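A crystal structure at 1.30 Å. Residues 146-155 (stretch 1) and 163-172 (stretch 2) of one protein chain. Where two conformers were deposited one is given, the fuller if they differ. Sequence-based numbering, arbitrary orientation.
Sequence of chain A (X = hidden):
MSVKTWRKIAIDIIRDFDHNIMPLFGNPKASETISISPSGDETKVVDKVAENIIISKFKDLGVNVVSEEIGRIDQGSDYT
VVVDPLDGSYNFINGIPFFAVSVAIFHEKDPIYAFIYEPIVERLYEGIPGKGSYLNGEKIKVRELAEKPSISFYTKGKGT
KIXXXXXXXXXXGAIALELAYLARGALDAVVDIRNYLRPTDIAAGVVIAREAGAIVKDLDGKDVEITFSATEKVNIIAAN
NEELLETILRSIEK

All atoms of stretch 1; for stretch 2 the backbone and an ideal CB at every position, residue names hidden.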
ATOM      1  N   ALA A 146      19.578   9.796   3.260  1.00 18.35           N
ATOM      2  CA  ALA A 146      20.174  10.204   4.529  1.00 19.43           C
ATOM      3  C   ALA A 146      19.928   9.251   5.691  1.00 19.87           C
ATOM      4  O   ALA A 146      20.187   9.594   6.844  1.00 19.74           O
ATOM      5  CB  ALA A 146      19.687  11.600   4.897  1.00 20.89           C
ATOM      6  N   GLU A 147      19.421   8.060   5.394  1.00 18.51           N
ATOM      7  CA  GLU A 147      19.165   7.054   6.421  1.00 18.44           C
ATOM      8  C   GLU A 147      19.031   5.700   5.748  1.00 16.99           C
ATOM      9  O   GLU A 147      19.095   5.612   4.523  1.00 17.66           O
ATOM     10  CB  GLU A 147      17.888   7.377   7.201  1.00 19.88           C
ATOM     11  CG  GLU A 147      16.659   7.611   6.338  1.00 22.26           C
ATOM     12  CD  GLU A 147      15.381   7.684   7.155  1.00 25.68           C
ATOM     13  OE1 GLU A 147      15.397   8.307   8.237  1.00 27.30           O
ATOM     14  OE2 GLU A 147      14.356   7.125   6.710  1.00 26.23           O
ATOM     15  N   LYS A 148      18.861   4.641   6.532  1.00 15.80           N
ATOM     16  CA  LYS A 148      18.719   3.325   5.928  1.00 15.49           C
ATOM     17  C   LYS A 148      17.500   3.462   5.015  1.00 13.92           C
ATOM     18  O   LYS A 148      16.420   3.868   5.452  1.00 14.54           O
ATOM     19  CB  LYS A 148      18.519   2.253   6.997  1.00 16.17           C
ATOM     20  CG  LYS A 148      18.920   0.871   6.521  1.00 18.15           C
ATOM     21  CD  LYS A 148      18.906  -0.137   7.650  1.00 18.69           C
ATOM     22  CE  LYS A 148      19.383  -1.489   7.162  1.00 21.42           C
ATOM     23  NZ  LYS A 148      19.446  -2.487   8.263  1.00 24.17           N
ATOM     24  N   PRO A 149      17.662   3.124   3.731  1.00 14.34           N
ATOM     25  CA  PRO A 149      16.589   3.230   2.739  1.00 12.86           C
ATOM     26  C   PRO A 149      15.273   2.488   2.915  1.00 12.23           C
ATOM     27  O   PRO A 149      15.191   1.441   3.552  1.00 11.94           O
ATOM     28  CB  PRO A 149      17.292   2.845   1.438  1.00 14.06           C
ATOM     29  CG  PRO A 149      18.318   1.864   1.892  1.00 15.19           C
ATOM     30  CD  PRO A 149      18.866   2.511   3.139  1.00 14.55           C
ATOM     31  N   SER A 150      14.241   3.089   2.333  1.00 11.38           N
ATOM     32  CA  SER A 150      12.891   2.538   2.317  1.00 10.29           C
ATOM     33  C   SER A 150      12.672   2.273   0.837  1.00  9.25           C
ATOM     34  O   SER A 150      12.814   3.180   0.018  1.00 10.15           O
ATOM     35  CB  SER A 150      11.873   3.560   2.819  1.00 11.48           C
ATOM     36  OG  SER A 150      12.112   3.883   4.175  1.00 11.84           O
ATOM     37  N   ILE A 151      12.326   1.040   0.487  1.00  9.21           N
ATOM     38  CA  ILE A 151      12.162   0.710  -0.920  1.00  8.86           C
ATOM     39  C   ILE A 151      10.931  -0.112  -1.244  1.00  8.76           C
ATOM     40  O   ILE A 151      10.327  -0.719  -0.366  1.00  9.05           O
ATOM     41  CB  ILE A 151      13.386  -0.108  -1.437  1.00  8.21           C
ATOM     42  CG1 ILE A 151      13.341  -1.544  -0.891  1.00  9.75           C
ATOM     43  CG2 ILE A 151      14.685   0.574  -1.007  1.00 10.08           C
ATOM     44  CD1 ILE A 151      14.312  -2.501  -1.579  1.00 10.87           C
ATOM     45  N   SER A 152      10.553  -0.085  -2.518  1.00  8.64           N
ATOM     46  CA  SER A 152       9.490  -0.940  -3.027  1.00  8.12           C
ATOM     47  C   SER A 152      10.296  -2.141  -3.533  1.00  8.58           C
ATOM     48  O   SER A 152      11.343  -1.965  -4.169  1.00  9.27           O
ATOM     49  CB  SER A 152       8.734  -0.256  -4.165  1.00  8.32           C
ATOM     50  OG  SER A 152       7.997  -1.184  -4.938  0.50  6.35           O
ATOM     51  N   PHE A 153       9.819  -3.347  -3.250  1.00  8.37           N
ATOM     52  CA  PHE A 153      10.554  -4.547  -3.628  1.00  8.74           C
ATOM     53  C   PHE A 153       9.650  -5.682  -4.080  1.00  9.27           C
ATOM     54  O   PHE A 153       8.722  -6.069  -3.367  1.00  9.95           O
ATOM     55  CB  PHE A 153      11.413  -4.983  -2.425  1.00 10.85           C
ATOM     56  CG  PHE A 153      12.312  -6.170  -2.683  1.00 11.86           C
ATOM     57  CD1 PHE A 153      12.981  -6.326  -3.895  1.00 11.50           C
ATOM     58  CD2 PHE A 153      12.545  -7.096  -1.669  1.00 15.01           C
ATOM     59  CE1 PHE A 153      13.871  -7.387  -4.089  1.00 11.97           C
ATOM     60  CE2 PHE A 153      13.431  -8.157  -1.856  1.00 14.96           C
ATOM     61  CZ  PHE A 153      14.093  -8.299  -3.067  1.00 15.50           C
ATOM     62  N   TYR A 154       9.936  -6.196  -5.277  1.00  8.96           N
ATOM     63  CA  TYR A 154       9.207  -7.315  -5.875  1.00  8.93           C
ATOM     64  C   TYR A 154      10.224  -8.336  -6.379  1.00  9.81           C
ATOM     65  O   TYR A 154      11.128  -7.995  -7.145  1.00 10.55           O
ATOM     66  CB  TYR A 154       8.394  -6.879  -7.098  1.00 10.09           C
ATOM     67  CG  TYR A 154       7.234  -5.942  -6.858  1.00  8.28           C
ATOM     68  CD1 TYR A 154       5.922  -6.413  -6.874  1.00  9.60           C
ATOM     69  CD2 TYR A 154       7.440  -4.578  -6.708  1.00  8.62           C
ATOM     70  CE1 TYR A 154       4.845  -5.547  -6.759  1.00  8.62           C
ATOM     71  CE2 TYR A 154       6.369  -3.702  -6.589  1.00  8.79           C
ATOM     72  CZ  TYR A 154       5.077  -4.199  -6.622  1.00  8.16           C
ATOM     73  OH  TYR A 154       4.006  -3.345  -6.544  1.00  9.34           O
ATOM     74  N   THR A 155      10.070  -9.586  -5.958  1.00 11.21           N
ATOM     75  CA  THR A 155      10.951 -10.655  -6.412  1.00 12.93           C
ATOM     76  C   THR A 155      10.224 -11.983  -6.294  1.00 14.72           C
ATOM     77  O   THR A 155       9.284 -12.121  -5.514  1.00 16.11           O
ATOM     78  CB  THR A 155      12.250 -10.730  -5.588  1.00 14.08           C
ATOM     79  OG1 THR A 155      13.082 -11.771  -6.120  1.00 16.09           O
ATOM     80  CG2 THR A 155      11.944 -11.026  -4.129  1.00 16.37           C
ATOM     81  N   UNK A 163      16.957  -7.141   1.607  1.00 15.41           N
ATOM     82  CA  UNK A 163      16.228  -6.706   2.793  1.00 16.55           C
ATOM     83  C   UNK A 163      17.177  -6.245   3.899  1.00 16.78           C
ATOM     84  O   UNK A 163      16.853  -5.340   4.665  1.00 16.46           O
ATOM     85  CB  UNK A 163      15.336  -7.838   3.307  1.00 16.55           C
ATOM     86  N   UNK A 164      18.353  -6.857   3.970  1.00 18.39           N
ATOM     87  CA  UNK A 164      19.341  -6.490   4.981  1.00 19.53           C
ATOM     88  C   UNK A 164      19.826  -5.053   4.809  1.00 18.98           C
ATOM     89  O   UNK A 164      20.199  -4.392   5.777  1.00 20.55           O
ATOM     90  CB  UNK A 164      20.531  -7.450   4.924  1.00 19.53           C
ATOM     91  N   UNK A 165      19.803  -4.573   3.571  1.00 17.77           N
ATOM     92  CA  UNK A 165      20.270  -3.227   3.250  1.00 17.45           C
ATOM     93  C   UNK A 165      19.237  -2.128   3.457  1.00 16.44           C
ATOM     94  O   UNK A 165      19.561  -0.947   3.333  1.00 17.37           O
ATOM     95  CB  UNK A 165      20.742  -3.192   1.795  1.00 17.45           C
ATOM     96  N   UNK A 166      18.002  -2.499   3.779  1.00 15.30           N
ATOM     97  CA  UNK A 166      16.957  -1.495   3.933  1.00 13.82           C
ATOM     98  C   UNK A 166      16.269  -1.470   5.293  1.00 13.66           C
ATOM     99  O   UNK A 166      16.278  -2.452   6.035  1.00 14.60           O
ATOM    100  CB  UNK A 166      15.897  -1.714   2.852  1.00 13.82           C
ATOM    101  N   UNK A 167      15.664  -0.330   5.604  1.00 12.81           N
ATOM    102  CA  UNK A 167      14.939  -0.145   6.858  1.00 13.26           C
ATOM    103  C   UNK A 167      13.543  -0.765   6.747  1.00 12.03           C
ATOM    104  O   UNK A 167      13.009  -1.305   7.713  1.00 13.28           O
ATOM    105  CB  UNK A 167      14.842   1.340   7.213  1.00 13.26           C
ATOM    106  N   UNK A 168      12.958  -0.675   5.556  1.00 11.24           N
ATOM    107  CA  UNK A 168      11.622  -1.209   5.320  1.00 10.48           C
ATOM    108  C   UNK A 168      11.387  -1.406   3.834  1.00  9.38           C
ATOM    109  O   UNK A 168      12.067  -0.810   2.992  1.00  9.79           O
ATOM    110  CB  UNK A 168      10.556  -0.282   5.908  1.00 10.48           C
ATOM    111  N   UNK A 169      10.413  -2.252   3.519  1.00  9.56           N
ATOM    112  CA  UNK A 169      10.032  -2.482   2.141  1.00  9.50           C
ATOM    113  C   UNK A 169       8.533  -2.290   2.020  1.00  9.04           C
ATOM    114  O   UNK A 169       7.781  -2.387   3.002  1.00  9.66           O
ATOM    115  CB  UNK A 169      10.451  -3.877   1.673  1.00  9.50           C
ATOM    116  N   UNK A 170       8.122  -1.987   0.798  1.00  8.90           N
ATOM    117  CA  UNK A 170       6.723  -1.846   0.451  1.00  8.73           C
ATOM    118  C   UNK A 170       6.549  -2.635  -0.838  1.00  8.71           C
ATOM    119  O   UNK A 170       7.457  -2.699  -1.676  1.00  9.25           O
ATOM    120  CB  UNK A 170       6.305  -0.382   0.299  1.00  8.73           C
ATOM    121  N   UNK A 171       5.401  -3.276  -0.970  1.00  7.60           N
ATOM    122  CA  UNK A 171       5.059  -4.015  -2.182  1.00  7.64           C
ATOM    123  C   UNK A 171       3.592  -3.647  -2.299  1.00  8.24           C
ATOM    124  O   UNK A 171       2.710  -4.290  -1.727  1.00  7.31           O
ATOM    125  CB  UNK A 171       5.325  -5.520  -2.108  1.00  7.64           C
ATOM    126  N   UNK A 172       3.346  -2.571  -3.037  1.00  8.51           N
ATOM    127  CA  UNK A 172       2.005  -2.015  -3.135  1.00  8.15           C
ATOM    128  C   UNK A 172       1.052  -2.551  -4.181  1.00  9.12           C
ATOM    129  O   UNK A 172      -0.158  -2.403  -4.023  1.00 10.38           O
ATOM    130  CB  UNK A 172       2.140  -0.510  -3.374  1.00  8.15           C
TER

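Stretch 2 leaves a helical turn and runs alongside the strand of stretch 1 as its parallel neighbour, so each position can be read against the atoms opposite it.

Position 163 has helical backbone angles, and no atom of stretch 1 lies within 5.5 Å of its ideal CB. A short side chain would not reach across; a longer apolar one could approach the ring of Phe-153. The residue is Ile-163, whose CG1 comes to 4.2 Å from CE2 of Phe-153.

At 164, CA-to-CB points away from stretch 1, so many polar residues would suit. The extended Lys-148, however, brings a positive charge close to the backbone here: its NZ makes a weak hydrogen bond to the carbonyl O of 164, 3.2 Å away. An acid is therefore attractive, and the residue is Asp-164. Its OD1 accepts from a water at 2.8 Å, which in turn accepts from Lys-148 NZ at 2.8 Å. Position 165 has open space around its CB and tolerates most polar side chains; it is Lys-165, whose end leads away.

Position 166 is extended, with its ideal CB 3.3 Å from Pro-149 O and 4.5 Å from Ile-151 CG1. Close to the backbone and beside apolar groups, a compact aliphatic residue fits. Val-166 places CG1 3.8 Å from Ile-151 CD1 and 4.1 Å from Pro-149 CG, joining the two.

At 167 the main task falls to the backbone: N donates to Pro-149 O at 2.8 Å. The CB passes near Lys-148 O, but beyond it space is open, so a long polar chain is suitable. Lys-167 packs its CB 3.8 Å from Lys-148 CB, and its end leads away.

Position 168 pairs with Ser-150, and its carbonyl O accepts from Ile-151 N at 3.1 Å. The ideal CB lies 4.8 Å from Ser-150 OG, with the carboxylate of Glu-147 farther out; a long donor, lysine or arginine, could serve both. Arg-168 sends NH1 to Ser-150 OG as a 2.8 Å hydrogen bond. The same NH1 stands 4.5 Å from Glu-147 OE2, beyond a salt bridge, and a water links these two atoms.

Position 169 faces the same side as Ile-151, its CB near Phe-153 CB. A beta-branched residue suits such a strand: valine, isoleucine or threonine. Thr-169 lays CG2 4.1 Å from Ile-151 CG1 and 4.3 Å from Phe-153 CB.

At 170, opposite Ser-152, the backbone does the joining: N donates to Ile-151 O at 2.8 Å, and O accepts from Phe-153 N at 2.9 Å. Various side chains could follow; Arg-170 turns its end away, and NH1 donates to Thr-169 O at 2.9 Å.

The CB at 171 lies 3.7 Å from Phe-153 O and near the Tyr-154 ring, favouring a small donor that also carries a methyl. Thr-171 donates OG1 to Phe-153 O at 2.8 Å, while CG2 sits over the ring face, 3.8 Å from its centroid.

Position 172 lies near Tyr-154 OH but makes little direct contact; an aliphatic residue is acceptable, and it is Leu-172.

Stretch 2, residues 163-172: IDKVKRTRTL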
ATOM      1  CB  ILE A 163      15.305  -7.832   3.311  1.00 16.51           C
ATOM      2  CG1 ILE A 163      14.219  -8.116   2.268  1.00 17.67           C
ATOM      3  CG2 ILE A 163      14.667  -7.429   4.636  1.00 17.59           C
ATOM      4  CD1 ILE A 163      13.381  -9.347   2.555  1.00 18.10           C
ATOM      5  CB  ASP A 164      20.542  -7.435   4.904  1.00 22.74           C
ATOM      6  CG  ASP A 164      21.730  -6.934   5.704  1.00 25.41           C
ATOM      7  OD1 ASP A 164      21.638  -6.885   6.950  1.00 28.17           O
ATOM      8  OD2 ASP A 164      22.757  -6.582   5.084  1.00 28.64           O
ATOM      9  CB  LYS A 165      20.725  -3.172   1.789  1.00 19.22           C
ATOM     10  CG  LYS A 165      21.651  -4.294   1.362  1.00 20.65           C
ATOM     11  CD  LYS A 165      22.984  -4.216   2.078  1.00 21.22           C
ATOM     12  CE  LYS A 165      23.908  -5.342   1.641  1.00 22.38           C
ATOM     13  NZ  LYS A 165      25.235  -5.276   2.314  0.50 23.53           N
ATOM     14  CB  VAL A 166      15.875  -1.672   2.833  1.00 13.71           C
ATOM     15  CG1 VAL A 166      16.535  -1.779   1.465  1.00 14.92           C
ATOM     16  CG2 VAL A 166      15.042  -2.909   3.110  1.00 13.95           C
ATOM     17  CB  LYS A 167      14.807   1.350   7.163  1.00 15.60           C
ATOM     18  CG  LYS A 167      14.063   1.679   8.444  1.00 18.72           C
ATOM     19  CD  LYS A 167      14.854   1.249   9.665  1.00 22.41           C
ATOM     20  CE  LYS A 167      14.234   1.781  10.946  1.00 25.08           C
ATOM     21  NZ  LYS A 167      15.054   1.427  12.137  1.00 27.56           N
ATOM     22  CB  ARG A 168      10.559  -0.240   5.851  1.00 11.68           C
ATOM     23  CG  ARG A 168      10.616   1.135   5.192  1.00 10.51           C
ATOM     24  CD  ARG A 168       9.504   2.067   5.669  1.00 12.59           C
ATOM     25  NE  ARG A 168       9.572   2.370   7.098  1.00 13.35           N
ATOM     26  CZ  ARG A 168      10.480   3.160   7.666  1.00 13.91           C
ATOM     27  NH1 ARG A 168      11.424   3.738   6.935  1.00 14.28           N
ATOM     28  NH2 ARG A 168      10.428   3.390   8.973  1.00 16.04           N
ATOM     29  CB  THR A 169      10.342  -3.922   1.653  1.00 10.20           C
ATOM     30  OG1 THR A 169       9.582  -4.859   2.422  1.00 12.25           O
ATOM     31  CG2 THR A 169      11.825  -4.239   1.768  1.00 12.35           C
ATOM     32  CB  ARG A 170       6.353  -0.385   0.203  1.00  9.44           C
ATOM     33  CG  ARG A 170       6.398   0.492   1.450  1.00  8.96           C
ATOM     34  CD  ARG A 170       5.240   0.179   2.399  1.00  9.46           C
ATOM     35  NE  ARG A 170       5.255   0.994   3.612  1.00  9.70           N
ATOM     36  CZ  ARG A 170       5.939   0.695   4.712  1.00  9.66           C
ATOM     37  NH1 ARG A 170       6.678  -0.404   4.762  1.00 10.99           N
ATOM     38  NH2 ARG A 170       5.867   1.492   5.772  1.00 10.86           N
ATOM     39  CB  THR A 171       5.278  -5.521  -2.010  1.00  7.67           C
ATOM     40  OG1 THR A 171       6.630  -5.758  -1.591  1.00  9.66           O
ATOM     41  CG2 THR A 171       5.038  -6.240  -3.331  1.00 10.68           C
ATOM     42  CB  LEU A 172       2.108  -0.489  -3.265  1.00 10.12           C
ATOM     43  CG  LEU A 172       2.971   0.187  -2.194  1.00  9.25           C
ATOM     44  CD1 LEU A 172       2.954   1.695  -2.400  1.00 11.37           C
ATOM     45  CD2 LEU A 172       2.470  -0.174  -0.804  1.00 11.24           C
TER
HETATM   46  O   HOH W   1      12.567   6.127   8.285  1.00 34.59           O
HETATM   47  O   HOH W   2      20.204  -5.136   8.665  1.00 38.41           O
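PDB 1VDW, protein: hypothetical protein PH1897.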